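Local coordinates for PT26-6P (Thermococcus sp., PDB 2WB7), which is of unknown function but is encoded by a new family of euryarchaeal mobile elements and folds into three domains, two immunoglobulin-like and one helical, at residues Y172-K177 and W200-D205; A48-I53 and F208-E213; N420-K425 and A457-L462; E446-A451 and N493-A498; K26-L31 and D265-T270. All coordinates share one frame; numbering follows the deposited sequence.

The five contacts run along an elongated chain. Contacts 1 and 2 share strand 198-213, which pairs with strand 163-178 in one sheet, and segments 48-53 and 172-177 both lie in the first immunoglobulin-like domain; their centres are about 20 Å apart. Contact 5 pairs an N-terminal helix with a strand of the second one; because it joins residues 26-31 to 265-270, contacts 1 and 2 both fall within its span of sequence. Contacts 3 and 4 come later, share helix 442-465 in the helical domain and have centres about 17 Å apart. About 96 Å separates the centres of contacts 1 and 3, which puts these two domains far apart, with contact 5 near the chain's centre.

Contact 1 (Y172-K177 and W200-D205); sequences YQEAWK and WVHDKD
His-202 lies over one face of the Trp-176 indole, its CB 3.5 Å from the centroid of the six-membered ring and 14° off the normal, a CH-pi contact. The imidazole itself makes an offset stack with the five-membered ring, centroids 4.6 Å apart and planes inclined by 27°. At the indole edge Trp-176 NE1 donates to Glu-174 OE2 at 2.9 Å, nearly in the plane of the indole, and that same oxygen stands above a face of the His-202 ring. Glu-174 uses its other oxygen, OE1, on His-86. His-202 NE2 in turn donates to Asp-205 OD1 at 2.8 Å, so two carboxylates border the imidazole and would probably raise its basicity. Strands 163-178 and 198-213 are antiparallel neighbours in a sheet of the immunoglobulin-like domain, and a classic beta bulge interrupts them: Asp-203 and Lys-204 both face Ala-175. Ala-175 N bonds to Lys-204 O at 2.9 Å, whereas the N-H groups of Asp-203 and Lys-204 reach Ala-175 O only weakly. An alanine in place of Trp-176 would remove the rings beneath His-202 and the donor to Glu-174, and would probably leave both side chains less firmly positioned. Beyond the bulge regular pairing returns, with Val-201 N donating to Lys-177 O at 2.8 Å, close to the C=O axis.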
# COMPACT_ATOMS: atom_id res chain seq x y z
N TYR A 172 -29.33 -19.86 -29.60
CA TYR A 172 -29.79 -20.06 -30.97
C TYR A 172 -30.61 -18.90 -31.52
O TYR A 172 -31.33 -18.23 -30.78
CB TYR A 172 -30.63 -21.32 -31.04
CG TYR A 172 -31.91 -21.22 -30.24
CD1 TYR A 172 -33.04 -20.62 -30.78
CD2 TYR A 172 -31.98 -21.72 -28.95
CE1 TYR A 172 -34.21 -20.54 -30.05
CE2 TYR A 172 -33.14 -21.65 -28.22
CZ TYR A 172 -34.26 -21.06 -28.77
OH TYR A 172 -35.42 -20.98 -28.04
N GLN A 173 -30.51 -18.69 -32.83
CA GLN A 173 -31.34 -17.70 -33.50
C GLN A 173 -32.55 -18.34 -34.17
O GLN A 173 -32.44 -19.40 -34.81
CB GLN A 173 -30.56 -16.90 -34.53
CG GLN A 173 -31.32 -15.69 -35.01
CD GLN A 173 -30.47 -14.77 -35.84
OE1 GLN A 173 -29.35 -15.11 -36.21
NE2 GLN A 173 -31.01 -13.59 -36.17
N GLU A 174 -33.70 -17.69 -34.04
CA GLU A 174 -34.91 -18.13 -34.72
C GLU A 174 -34.87 -17.70 -36.18
O GLU A 174 -34.45 -16.59 -36.51
CB GLU A 174 -36.14 -17.55 -34.05
CG GLU A 174 -36.38 -18.05 -32.63
CD GLU A 174 -37.66 -17.48 -32.03
OE1 GLU A 174 -37.60 -16.90 -30.92
OE2 GLU A 174 -38.73 -17.59 -32.67
N ALA A 175 -35.31 -18.61 -37.06
CA ALA A 175 -35.47 -18.31 -38.48
C ALA A 175 -36.96 -18.36 -38.81
O ALA A 175 -37.63 -19.35 -38.52
CB ALA A 175 -34.70 -19.33 -39.32
N TRP A 176 -37.49 -17.29 -39.41
CA TRP A 176 -38.90 -17.23 -39.78
C TRP A 176 -39.06 -16.98 -41.28
O TRP A 176 -38.31 -16.19 -41.86
CB TRP A 176 -39.61 -16.12 -38.99
CG TRP A 176 -39.81 -16.42 -37.52
CD1 TRP A 176 -38.83 -16.60 -36.59
CD2 TRP A 176 -41.06 -16.58 -36.82
NE1 TRP A 176 -39.39 -16.86 -35.35
CE2 TRP A 176 -40.76 -16.85 -35.47
CE3 TRP A 176 -42.41 -16.51 -37.21
CZ2 TRP A 176 -41.75 -17.06 -34.51
CZ3 TRP A 176 -43.40 -16.73 -36.25
CH2 TRP A 176 -43.06 -17.00 -34.91
N LYS A 177 -40.02 -17.67 -41.91
CA LYS A 177 -40.36 -17.44 -43.33
C LYS A 177 -41.84 -17.10 -43.45
O LYS A 177 -42.63 -17.43 -42.56
CB LYS A 177 -40.09 -18.69 -44.17
CG LYS A 177 -38.99 -19.60 -43.63
CD LYS A 177 -37.59 -19.00 -43.82
CE LYS A 177 -36.51 -19.88 -43.18
NZ LYS A 177 -35.13 -19.42 -43.56
N TRP A 200 -46.29 -14.64 -41.36
CA TRP A 200 -44.97 -15.19 -41.07
C TRP A 200 -45.04 -16.33 -40.08
O TRP A 200 -45.81 -16.28 -39.12
CB TRP A 200 -44.06 -14.09 -40.53
CG TRP A 200 -43.78 -13.02 -41.53
CD1 TRP A 200 -44.63 -12.04 -41.94
CD2 TRP A 200 -42.57 -12.83 -42.25
NE1 TRP A 200 -44.02 -11.25 -42.88
CE2 TRP A 200 -42.75 -11.72 -43.09
CE3 TRP A 200 -41.34 -13.51 -42.28
CZ2 TRP A 200 -41.76 -11.25 -43.95
CZ3 TRP A 200 -40.35 -13.05 -43.14
CH2 TRP A 200 -40.57 -11.93 -43.96
N VAL A 201 -44.23 -17.36 -40.30
CA VAL A 201 -44.24 -18.52 -39.41
C VAL A 201 -42.83 -19.04 -39.09
O VAL A 201 -41.86 -18.79 -39.82
CB VAL A 201 -45.18 -19.64 -39.96
CG1 VAL A 201 -44.64 -20.25 -41.24
CG2 VAL A 201 -45.42 -20.71 -38.90
N HIS A 202 -42.72 -19.77 -37.98
CA HIS A 202 -41.42 -20.12 -37.41
C HIS A 202 -40.81 -21.37 -38.02
O HIS A 202 -41.20 -22.49 -37.70
CB HIS A 202 -41.54 -20.27 -35.90
CG HIS A 202 -40.23 -20.56 -35.23
ND1 HIS A 202 -40.13 -21.40 -34.14
CD2 HIS A 202 -38.97 -20.16 -35.52
CE1 HIS A 202 -38.86 -21.48 -33.77
NE2 HIS A 202 -38.14 -20.75 -34.59
N ASP A 203 -39.80 -21.16 -38.87
CA ASP A 203 -39.16 -22.25 -39.60
C ASP A 203 -38.21 -23.11 -38.76
O ASP A 203 -38.56 -24.21 -38.35
CB ASP A 203 -38.41 -21.69 -40.81
CG ASP A 203 -37.83 -22.77 -41.68
OD1 ASP A 203 -38.45 -23.86 -41.76
OD2 ASP A 203 -36.76 -22.55 -42.28
N LYS A 204 -36.99 -22.63 -38.55
CA LYS A 204 -35.97 -23.42 -37.85
C LYS A 204 -35.26 -22.63 -36.74
O LYS A 204 -35.51 -21.44 -36.54
CB LYS A 204 -34.94 -23.94 -38.85
CG LYS A 204 -34.28 -22.83 -39.66
CD LYS A 204 -33.75 -23.38 -40.98
CE LYS A 204 -33.15 -22.26 -41.85
NZ LYS A 204 -32.36 -22.81 -42.99
N ASP A 205 -34.39 -23.33 -36.01
CA ASP A 205 -33.55 -22.71 -34.99
C ASP A 205 -32.08 -23.01 -35.29
O ASP A 205 -31.71 -24.14 -35.58
CB ASP A 205 -33.93 -23.24 -33.60
CG ASP A 205 -35.25 -22.69 -33.12
OD1 ASP A 205 -35.63 -21.60 -33.59
OD2 ASP A 205 -35.91 -23.34 -32.29

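Contact 2 (A48-I53 and F208-E213); sequences AGQVLI and FTLKAE
Leu-210 packs closely beneath the loop and strand of residues 48-53, its CD1 lying 3.7 Å from Val-51 CB and 3.4 Å from Val-51 O. Ile-53 continues the apolar row: its CD1 is 4.0 Å from Leu-210 CB, and its CG2 rests 3.8 Å from Ala-212 CB. A CB on Gly-49 would run into Leu-210 CD1. At the other end the Gln-50 chain, bent at chi2, slides past Phe-208 in the opposite direction; NE2 comes to 3.4 Å from Phe-208 CB, with amide and ring planes 43° apart. The reverse side of strand 208-213 is looser. Thr-209 and Lys-211 point away from residues 48-53 and are exposed, and Lys-211 NZ forms a salt bridge with Glu-213 OE2 at 3.5 Å, an oxygen that also pairs with Arg-166. Strands 52-62 and 198-213 belong to different sheets and no hydrogen bond joins the two segments; apolar side chains of the strand meet both side chains and main chain of 48-53, consistent with the face-to-face sheets of an immunoglobulin-like sandwich.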
# COMPACT_ATOMS: atom_id res chain seq x y z
N ALA A 48 -18.09 -10.20 -36.19
CA ALA A 48 -19.17 -10.95 -36.83
C ALA A 48 -19.88 -11.80 -35.77
O ALA A 48 -19.38 -11.95 -34.65
CB ALA A 48 -18.61 -11.83 -37.93
N GLY A 49 -21.03 -12.36 -36.11
CA GLY A 49 -21.74 -13.22 -35.19
C GLY A 49 -23.07 -12.64 -34.75
O GLY A 49 -23.25 -11.42 -34.71
N GLN A 50 -24.02 -13.53 -34.44
CA GLN A 50 -25.36 -13.14 -34.01
C GLN A 50 -25.31 -12.30 -32.74
O GLN A 50 -26.35 -11.88 -32.22
CB GLN A 50 -26.23 -14.38 -33.77
CG GLN A 50 -26.37 -15.33 -34.96
CD GLN A 50 -25.32 -16.42 -34.95
OE1 GLN A 50 -24.17 -16.19 -34.53
NE2 GLN A 50 -25.69 -17.62 -35.40
N VAL A 51 -24.10 -12.10 -32.22
CA VAL A 51 -23.89 -11.31 -31.02
C VAL A 51 -22.49 -10.69 -31.07
O VAL A 51 -21.51 -11.35 -31.41
CB VAL A 51 -24.00 -12.17 -29.75
CG1 VAL A 51 -23.96 -11.31 -28.52
CG2 VAL A 51 -25.27 -12.99 -29.78
N LEU A 52 -22.41 -9.40 -30.77
CA LEU A 52 -21.13 -8.73 -30.62
C LEU A 52 -20.77 -8.79 -29.14
O LEU A 52 -21.63 -8.53 -28.29
CB LEU A 52 -21.20 -7.28 -31.11
CG LEU A 52 -20.91 -7.03 -32.59
CD1 LEU A 52 -19.47 -7.44 -32.97
CD2 LEU A 52 -21.94 -7.75 -33.44
N ILE A 53 -19.53 -9.14 -28.83
CA ILE A 53 -19.10 -9.28 -27.44
C ILE A 53 -18.02 -8.27 -27.10
O ILE A 53 -17.01 -8.20 -27.80
CB ILE A 53 -18.58 -10.70 -27.15
CG1 ILE A 53 -19.53 -11.75 -27.74
CG2 ILE A 53 -18.36 -10.89 -25.65
CD1 ILE A 53 -19.23 -13.19 -27.33
N PHE A 208 -25.48 -21.29 -32.20
CA PHE A 208 -24.19 -20.62 -32.27
C PHE A 208 -23.43 -20.78 -30.96
O PHE A 208 -24.00 -20.99 -29.89
CB PHE A 208 -24.35 -19.13 -32.61
CG PHE A 208 -25.15 -18.36 -31.61
CD1 PHE A 208 -24.55 -17.81 -30.47
CD2 PHE A 208 -26.51 -18.19 -31.79
CE1 PHE A 208 -25.29 -17.12 -29.54
CE2 PHE A 208 -27.27 -17.49 -30.86
CZ PHE A 208 -26.66 -16.95 -29.72
N THR A 209 -22.11 -20.71 -31.08
CA THR A 209 -21.24 -20.63 -29.94
C THR A 209 -20.24 -19.53 -30.26
O THR A 209 -19.39 -19.67 -31.14
CB THR A 209 -20.50 -21.95 -29.70
OG1 THR A 209 -21.42 -22.91 -29.16
CG2 THR A 209 -19.36 -21.73 -28.71
N LEU A 210 -20.40 -18.40 -29.59
CA LEU A 210 -19.50 -17.29 -29.83
C LEU A 210 -18.53 -17.19 -28.67
O LEU A 210 -18.86 -17.54 -27.53
CB LEU A 210 -20.30 -15.99 -30.05
CG LEU A 210 -21.23 -16.06 -31.27
CD1 LEU A 210 -22.00 -14.75 -31.49
CD2 LEU A 210 -20.47 -16.46 -32.54
N LYS A 211 -17.32 -16.75 -28.98
CA LYS A 211 -16.27 -16.72 -27.99
C LYS A 211 -15.39 -15.50 -28.22
O LYS A 211 -14.98 -15.22 -29.35
CB LYS A 211 -15.46 -18.01 -28.04
CG LYS A 211 -13.96 -17.82 -27.82
CD LYS A 211 -13.19 -19.04 -28.33
CE LYS A 211 -11.68 -18.81 -28.30
NZ LYS A 211 -11.17 -18.67 -26.90
N ALA A 212 -15.14 -14.77 -27.14
CA ALA A 212 -14.28 -13.60 -27.17
C ALA A 212 -13.20 -13.75 -26.12
O ALA A 212 -13.33 -14.52 -25.16
CB ALA A 212 -15.10 -12.33 -26.93
N GLU A 213 -12.11 -13.03 -26.30
CA GLU A 213 -10.98 -13.09 -25.40
C GLU A 213 -10.27 -11.74 -25.37
O GLU A 213 -10.33 -10.98 -26.33
CB GLU A 213 -10.03 -14.18 -25.85
CG GLU A 213 -8.79 -14.34 -25.02
CD GLU A 213 -7.98 -15.51 -25.48
OE1 GLU A 213 -6.76 -15.35 -25.73
OE2 GLU A 213 -8.60 -16.60 -25.63

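Contact 3 (N420-K425 and A457-L462); sequences NSLQEK and AAINDL
Leu-422 is the first residue of 420-425 to reach across, and it carries most of the contact. Its CB lies 3.5 Å from Ile-459 CG1, the two side chains sliding past each other in opposite directions. With CG anti to the carbonyl carbon (chi1 -67°), CD1 touches two more groups: Ala-458 CB at 4.0 Å and Leu-462 CD1 at 3.8 Å. Leu-462 crosses Leu-422 at about a right angle, and the two meet through their CD1 methyls. The helices to which the segments belong, 408-438 and 442-465, follow one another in the chain and form an antiparallel hairpin of the helical domain; the axes of the two short segments come within 9.8 Å at 170°. Ile-459 also touches Ile-419 and Ile-426, so with Leu-422 and Gln-423 its surroundings have the i, i+3, i+4, i+7 spacing of a knobs-into-holes socket. Gln-423 borders that socket through its aliphatic part, CG standing 3.8 Å from Ile-459 CD1. Lys-425, one turn on from Ser-421, is turned to another partner: the residue is buried, and its NZ is held by salt bridges to Glu-485 and Asp-489 of helix 471-499 and by the carbonyls of Thr-387 and Tyr-388.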
# COMPACT_ATOMS: atom_id res chain seq x y z
N ASN A 420 34.37 16.93 22.77
CA ASN A 420 35.00 15.67 23.16
C ASN A 420 34.05 14.50 22.99
O ASN A 420 34.44 13.43 22.54
CB ASN A 420 35.49 15.74 24.60
CG ASN A 420 36.85 16.39 24.70
OD1 ASN A 420 37.57 16.51 23.71
ND2 ASN A 420 37.22 16.82 25.92
N SER A 421 32.80 14.71 23.35
CA SER A 421 31.81 13.67 23.23
C SER A 421 31.56 13.31 21.77
O SER A 421 31.43 12.14 21.44
CB SER A 421 30.53 14.12 23.91
OG SER A 421 30.66 14.04 25.31
N LEU A 422 31.51 14.31 20.90
CA LEU A 422 31.32 14.05 19.47
C LEU A 422 32.53 13.35 18.86
O LEU A 422 32.39 12.45 18.03
CB LEU A 422 31.01 15.35 18.72
CG LEU A 422 29.66 15.94 19.11
CD1 LEU A 422 29.47 17.32 18.52
CD2 LEU A 422 28.52 15.02 18.71
N GLN A 423 33.72 13.78 19.26
CA GLN A 423 34.93 13.10 18.84
C GLN A 423 34.81 11.62 19.18
O GLN A 423 35.22 10.75 18.41
CB GLN A 423 36.14 13.72 19.52
CG GLN A 423 36.87 14.73 18.65
CD GLN A 423 37.64 15.78 19.47
OE1 GLN A 423 37.64 15.76 20.71
NE2 GLN A 423 38.30 16.70 18.77
N GLU A 424 34.22 11.33 20.34
CA GLU A 424 34.06 9.95 20.74
C GLU A 424 33.07 9.23 19.83
O GLU A 424 33.35 8.14 19.37
CB GLU A 424 33.62 9.85 22.20
CG GLU A 424 33.10 8.48 22.59
CD GLU A 424 34.13 7.35 22.41
OE1 GLU A 424 33.83 6.22 22.84
OE2 GLU A 424 35.22 7.59 21.84
N LYS A 425 31.93 9.84 19.57
CA LYS A 425 30.96 9.27 18.62
C LYS A 425 31.59 9.04 17.24
O LYS A 425 31.26 8.08 16.55
CB LYS A 425 29.71 10.15 18.52
CG LYS A 425 28.76 9.96 19.71
CD LYS A 425 27.83 11.14 19.91
CE LYS A 425 26.57 11.05 19.05
NZ LYS A 425 25.51 10.29 19.75
N ALA A 457 30.66 17.89 11.07
CA ALA A 457 30.01 19.18 10.84
C ALA A 457 29.52 19.79 12.15
O ALA A 457 29.54 21.01 12.34
CB ALA A 457 28.85 19.03 9.88
N ALA A 458 29.04 18.93 13.04
CA ALA A 458 28.53 19.38 14.31
C ALA A 458 29.66 19.95 15.15
O ALA A 458 29.53 21.02 15.74
CB ALA A 458 27.85 18.26 15.03
N ILE A 459 30.77 19.22 15.20
CA ILE A 459 31.93 19.72 15.91
C ILE A 459 32.33 21.10 15.39
O ILE A 459 32.74 21.95 16.15
CB ILE A 459 33.14 18.78 15.82
CG1 ILE A 459 32.88 17.52 16.65
CG2 ILE A 459 34.39 19.50 16.35
CD1 ILE A 459 34.07 16.59 16.78
N ASN A 460 32.18 21.33 14.09
CA ASN A 460 32.56 22.59 13.52
C ASN A 460 31.59 23.68 13.91
O ASN A 460 31.99 24.81 14.20
CB ASN A 460 32.62 22.49 12.00
CG ASN A 460 33.22 23.71 11.37
OD1 ASN A 460 34.39 24.00 11.56
ND2 ASN A 460 32.41 24.45 10.62
N ASP A 461 30.31 23.35 13.89
CA ASP A 461 29.29 24.32 14.28
C ASP A 461 29.46 24.74 15.74
O ASP A 461 29.34 25.92 16.07
CB ASP A 461 27.89 23.79 13.99
CG ASP A 461 27.58 23.76 12.51
OD1 ASP A 461 28.25 24.46 11.74
OD2 ASP A 461 26.67 23.03 12.09
N LEU A 462 29.77 23.79 16.62
CA LEU A 462 30.08 24.13 18.01
C LEU A 462 31.25 25.12 18.12
O LEU A 462 31.20 26.06 18.92
CB LEU A 462 30.31 22.88 18.87
CG LEU A 462 29.02 22.10 19.19
CD1 LEU A 462 29.30 20.80 19.93
CD2 LEU A 462 27.97 22.92 19.96

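Contact 4 (E446-A451 and N493-A498); sequences EYAQGA and NAARKA
Aromatic-to-methyl contacts dominate, and Tyr-447 makes all of them. Its CD1 lies 3.5 Å from Ala-494 CB, and further along the same ring side CE1 reaches Ala-498 CB at 4.1 Å. Both methyls approach obliquely, one helical turn apart, while Ala-495 CA lies at the ring edge. CG sits anti to the carbonyl carbon (chi1 -60°), which lays the ring along the neighbouring helix. An alanine at Tyr-447 would remove the ring from Ala-494 and Ala-498 and would probably loosen the packing between the two helices.

Aliphatic contacts centre on Ala-495, whose CB is 3.8 Å from Tyr-447 CB and 4.1 Å from Ala-448 CB. Small side chains let helices 442-465 and 471-499 come close as an antiparallel pair in the helical domain: the axes of the two short segments approach to 8.0 Å with a crossing angle of -159°, and the CA atoms of Tyr-447 and Ala-495 are 5.1 Å apart. Leu-432 of helix 408-438 covers Ala-448 and Ala-495, and Lys-507 and Ala-510 of helix 503-523 meet Tyr-447.

Polar bonds lie off the interface. Asn-493 OD1 accepts from Ser-385 N, and Arg-496 NH2 adds a weak bond to Asn-493 OD1 at 3.4 Å. Lys-497 NZ forms a salt bridge with Asp-509, and Arg-496 NH1 donates to Leu-351 O.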
# COMPACT_ATOMS: atom_id res chain seq x y z
N GLU A 446 29.02 3.67 2.98
CA GLU A 446 28.54 5.00 2.73
C GLU A 446 27.87 5.62 3.95
O GLU A 446 28.03 6.81 4.20
CB GLU A 446 27.57 4.98 1.57
CG GLU A 446 28.22 4.58 0.27
CD GLU A 446 27.50 5.21 -0.90
OE1 GLU A 446 27.55 4.64 -2.02
OE2 GLU A 446 26.87 6.28 -0.67
N TYR A 447 27.14 4.81 4.70
CA TYR A 447 26.44 5.31 5.87
C TYR A 447 27.43 5.72 6.95
O TYR A 447 27.41 6.86 7.44
CB TYR A 447 25.47 4.27 6.43
CG TYR A 447 24.40 3.86 5.44
CD1 TYR A 447 23.76 2.63 5.55
CD2 TYR A 447 24.07 4.68 4.37
CE1 TYR A 447 22.80 2.25 4.64
CE2 TYR A 447 23.12 4.31 3.46
CZ TYR A 447 22.49 3.09 3.60
OH TYR A 447 21.54 2.71 2.69
N ALA A 448 28.31 4.78 7.30
CA ALA A 448 29.30 5.03 8.33
C ALA A 448 30.14 6.27 8.01
O ALA A 448 30.42 7.09 8.88
CB ALA A 448 30.16 3.79 8.57
N GLN A 449 30.51 6.44 6.75
CA GLN A 449 31.23 7.65 6.40
C GLN A 449 30.31 8.87 6.57
O GLN A 449 30.75 9.93 7.04
CB GLN A 449 31.77 7.59 4.97
CG GLN A 449 32.71 8.74 4.58
CD GLN A 449 33.89 8.89 5.55
OE1 GLN A 449 34.61 7.92 5.83
NE2 GLN A 449 34.10 10.10 6.05
N GLY A 450 29.04 8.72 6.19
CA GLY A 450 28.08 9.79 6.34
C GLY A 450 28.01 10.22 7.79
O GLY A 450 27.99 11.42 8.10
N ALA A 451 27.97 9.25 8.70
CA ALA A 451 27.94 9.56 10.12
C ALA A 451 29.15 10.40 10.46
O ALA A 451 29.04 11.44 11.11
CB ALA A 451 27.92 8.29 10.94
N ASN A 493 22.85 4.32 12.99
CA ASN A 493 21.78 3.33 12.94
C ASN A 493 21.75 2.63 11.58
O ASN A 493 21.67 1.40 11.51
CB ASN A 493 20.43 3.98 13.23
CG ASN A 493 20.17 4.15 14.71
OD1 ASN A 493 19.66 3.24 15.38
ND2 ASN A 493 20.51 5.31 15.24
N ALA A 494 21.86 3.41 10.50
CA ALA A 494 21.78 2.85 9.16
C ALA A 494 22.92 1.83 8.89
O ALA A 494 22.67 0.67 8.47
CB ALA A 494 21.77 3.95 8.12
N ALA A 495 24.15 2.25 9.14
CA ALA A 495 25.29 1.36 8.95
C ALA A 495 25.11 0.07 9.73
O ALA A 495 25.32 -1.01 9.21
CB ALA A 495 26.57 2.06 9.33
N ARG A 496 24.71 0.20 10.99
CA ARG A 496 24.54 -0.95 11.87
C ARG A 496 23.50 -1.93 11.35
O ARG A 496 23.68 -3.15 11.41
CB ARG A 496 24.17 -0.49 13.28
CG ARG A 496 23.98 -1.62 14.30
CD ARG A 496 23.55 -1.11 15.70
NE ARG A 496 22.29 -0.36 15.68
CZ ARG A 496 21.09 -0.88 15.93
NH1 ARG A 496 20.98 -2.17 16.24
NH2 ARG A 496 20.00 -0.11 15.87
N LYS A 497 22.40 -1.39 10.83
CA LYS A 497 21.37 -2.21 10.23
C LYS A 497 21.84 -2.84 8.92
O LYS A 497 21.65 -4.03 8.70
CB LYS A 497 20.11 -1.38 10.00
CG LYS A 497 19.29 -1.25 11.26
CD LYS A 497 18.46 -0.00 11.30
CE LYS A 497 17.72 0.06 12.63
NZ LYS A 497 16.73 1.17 12.66
N ALA A 498 22.47 -2.04 8.06
CA ALA A 498 23.01 -2.56 6.81
C ALA A 498 23.92 -3.76 7.08
O ALA A 498 23.72 -4.84 6.53
CB ALA A 498 23.74 -1.49 6.05

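Contact 5 (K26-L31 and D265-T270); sequences KAAAEL and DFIIIT
No hydrogen bond crosses this interface; apolar side chains carry it, some against helix main chain, and two isoleucines of the strand supply one side of it. Ile-267 carries CG1 in the crowded position between the backbone N and the carbonyl carbon (chi1 81°) and then runs extended, so that CD1 is delivered to the helix backbone, 3.5 Å from Ala-28 CA. The same methyl lies 3.8 Å from Ala-28 CB and 4.2 Å from Leu-31 CB. Ile-269 takes a different shape, folded at chi2 (-47°). Its CG1 comes to 3.7 Å from Ala-28 N, while CD1 turns to Ala-27 CB at 4.1 Å and to Leu-31 CD2 at 4.3 Å. Ala-28 is thus flanked by both isoleucines, and its small methyl lets them approach the helix main chain.

Hydrogen bonds stay within each partner and its own surroundings. Leu-31 N bonds to Ala-27 O along the helix, and the strand pairs Ile-267 with Thr-289 and Ile-269 with Leu-287. Glu-30, off the interface, has OE2 bound to Lys-34 and to Asp-231 N.

The axes of the two short segments pass 8.6 Å apart at 140°. Ile-267 and Ile-269 point toward the helix and Ile-268 away, so helix 21-34 lies against one face of the antiparallel sheet of the second immunoglobulin-like domain, over strand 266-272, with Leu-254 and Tyr-259 of strand 253-261 and Thr-289 of strand 281-290 also touching it.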
# COMPACT_ATOMS: atom_id res chain seq x y z
N LYS A 26 -9.00 11.01 6.36
CA LYS A 26 -8.48 11.83 5.27
C LYS A 26 -7.51 11.07 4.40
O LYS A 26 -7.63 11.08 3.18
CB LYS A 26 -7.76 13.05 5.84
CG LYS A 26 -8.66 14.20 6.15
CD LYS A 26 -9.09 14.82 4.85
CE LYS A 26 -7.87 15.28 4.09
NZ LYS A 26 -7.13 16.23 4.95
N ALA A 27 -6.53 10.42 5.03
CA ALA A 27 -5.50 9.71 4.30
C ALA A 27 -6.15 8.63 3.47
O ALA A 27 -5.82 8.44 2.29
CB ALA A 27 -4.52 9.11 5.28
N ALA A 28 -7.09 7.91 4.09
CA ALA A 28 -7.85 6.86 3.42
C ALA A 28 -8.51 7.43 2.16
O ALA A 28 -8.31 6.93 1.05
CB ALA A 28 -8.90 6.32 4.35
N ALA A 29 -9.30 8.48 2.35
CA ALA A 29 -9.96 9.17 1.25
C ALA A 29 -8.95 9.56 0.18
O ALA A 29 -9.15 9.30 -1.02
CB ALA A 29 -10.65 10.40 1.76
N GLU A 30 -7.87 10.20 0.59
CA GLU A 30 -6.86 10.62 -0.37
C GLU A 30 -6.30 9.45 -1.15
O GLU A 30 -6.14 9.52 -2.36
CB GLU A 30 -5.74 11.37 0.34
CG GLU A 30 -4.56 11.67 -0.56
CD GLU A 30 -3.36 12.20 0.21
OE1 GLU A 30 -3.51 12.47 1.43
OE2 GLU A 30 -2.28 12.35 -0.41
N LEU A 31 -5.99 8.36 -0.45
CA LEU A 31 -5.39 7.18 -1.08
C LEU A 31 -6.37 6.51 -2.03
O LEU A 31 -5.99 6.08 -3.12
CB LEU A 31 -4.94 6.18 -0.02
CG LEU A 31 -3.87 5.21 -0.52
CD1 LEU A 31 -2.68 6.00 -0.97
CD2 LEU A 31 -3.46 4.25 0.57
N ASP A 265 -8.87 -3.14 -3.61
CA ASP A 265 -10.10 -3.58 -2.96
C ASP A 265 -10.32 -2.92 -1.60
O ASP A 265 -11.43 -2.48 -1.29
CB ASP A 265 -10.10 -5.10 -2.80
CG ASP A 265 -9.95 -5.82 -4.12
OD1 ASP A 265 -10.15 -5.17 -5.18
OD2 ASP A 265 -9.62 -7.03 -4.11
N PHE A 266 -9.26 -2.87 -0.79
CA PHE A 266 -9.30 -2.18 0.50
C PHE A 266 -7.93 -1.69 0.92
O PHE A 266 -6.92 -2.09 0.34
CB PHE A 266 -9.92 -3.07 1.59
CG PHE A 266 -9.13 -4.31 1.90
CD1 PHE A 266 -8.39 -4.40 3.06
CD2 PHE A 266 -9.14 -5.40 1.05
CE1 PHE A 266 -7.67 -5.56 3.34
CE2 PHE A 266 -8.44 -6.55 1.33
CZ PHE A 266 -7.70 -6.63 2.47
N ILE A 267 -7.88 -0.82 1.91
CA ILE A 267 -6.62 -0.20 2.29
C ILE A 267 -6.42 -0.20 3.80
O ILE A 267 -7.37 -0.38 4.57
CB ILE A 267 -6.51 1.25 1.79
CG1 ILE A 267 -7.26 2.20 2.71
CG2 ILE A 267 -7.07 1.37 0.39
CD1 ILE A 267 -7.38 3.62 2.17
N ILE A 268 -5.18 -0.03 4.20
CA ILE A 268 -4.85 0.11 5.60
C ILE A 268 -4.12 1.43 5.78
O ILE A 268 -3.12 1.70 5.10
CB ILE A 268 -3.97 -1.03 6.09
CG1 ILE A 268 -4.74 -2.35 6.01
CG2 ILE A 268 -3.49 -0.76 7.50
CD1 ILE A 268 -3.94 -3.54 6.57
N ILE A 269 -4.63 2.27 6.69
CA ILE A 269 -3.91 3.48 7.05
C ILE A 269 -3.25 3.24 8.41
O ILE A 269 -3.87 2.63 9.30
CB ILE A 269 -4.83 4.71 7.12
CG1 ILE A 269 -5.32 5.08 5.73
CG2 ILE A 269 -4.09 5.88 7.72
CD1 ILE A 269 -4.22 5.11 4.70
N THR A 270 -2.01 3.69 8.56
CA THR A 270 -1.30 3.52 9.83
C THR A 270 -1.06 4.86 10.49
O THR A 270 -0.48 5.76 9.89
CB THR A 270 0.08 2.85 9.67
OG1 THR A 270 -0.06 1.52 9.15
CG2 THR A 270 0.76 2.77 11.01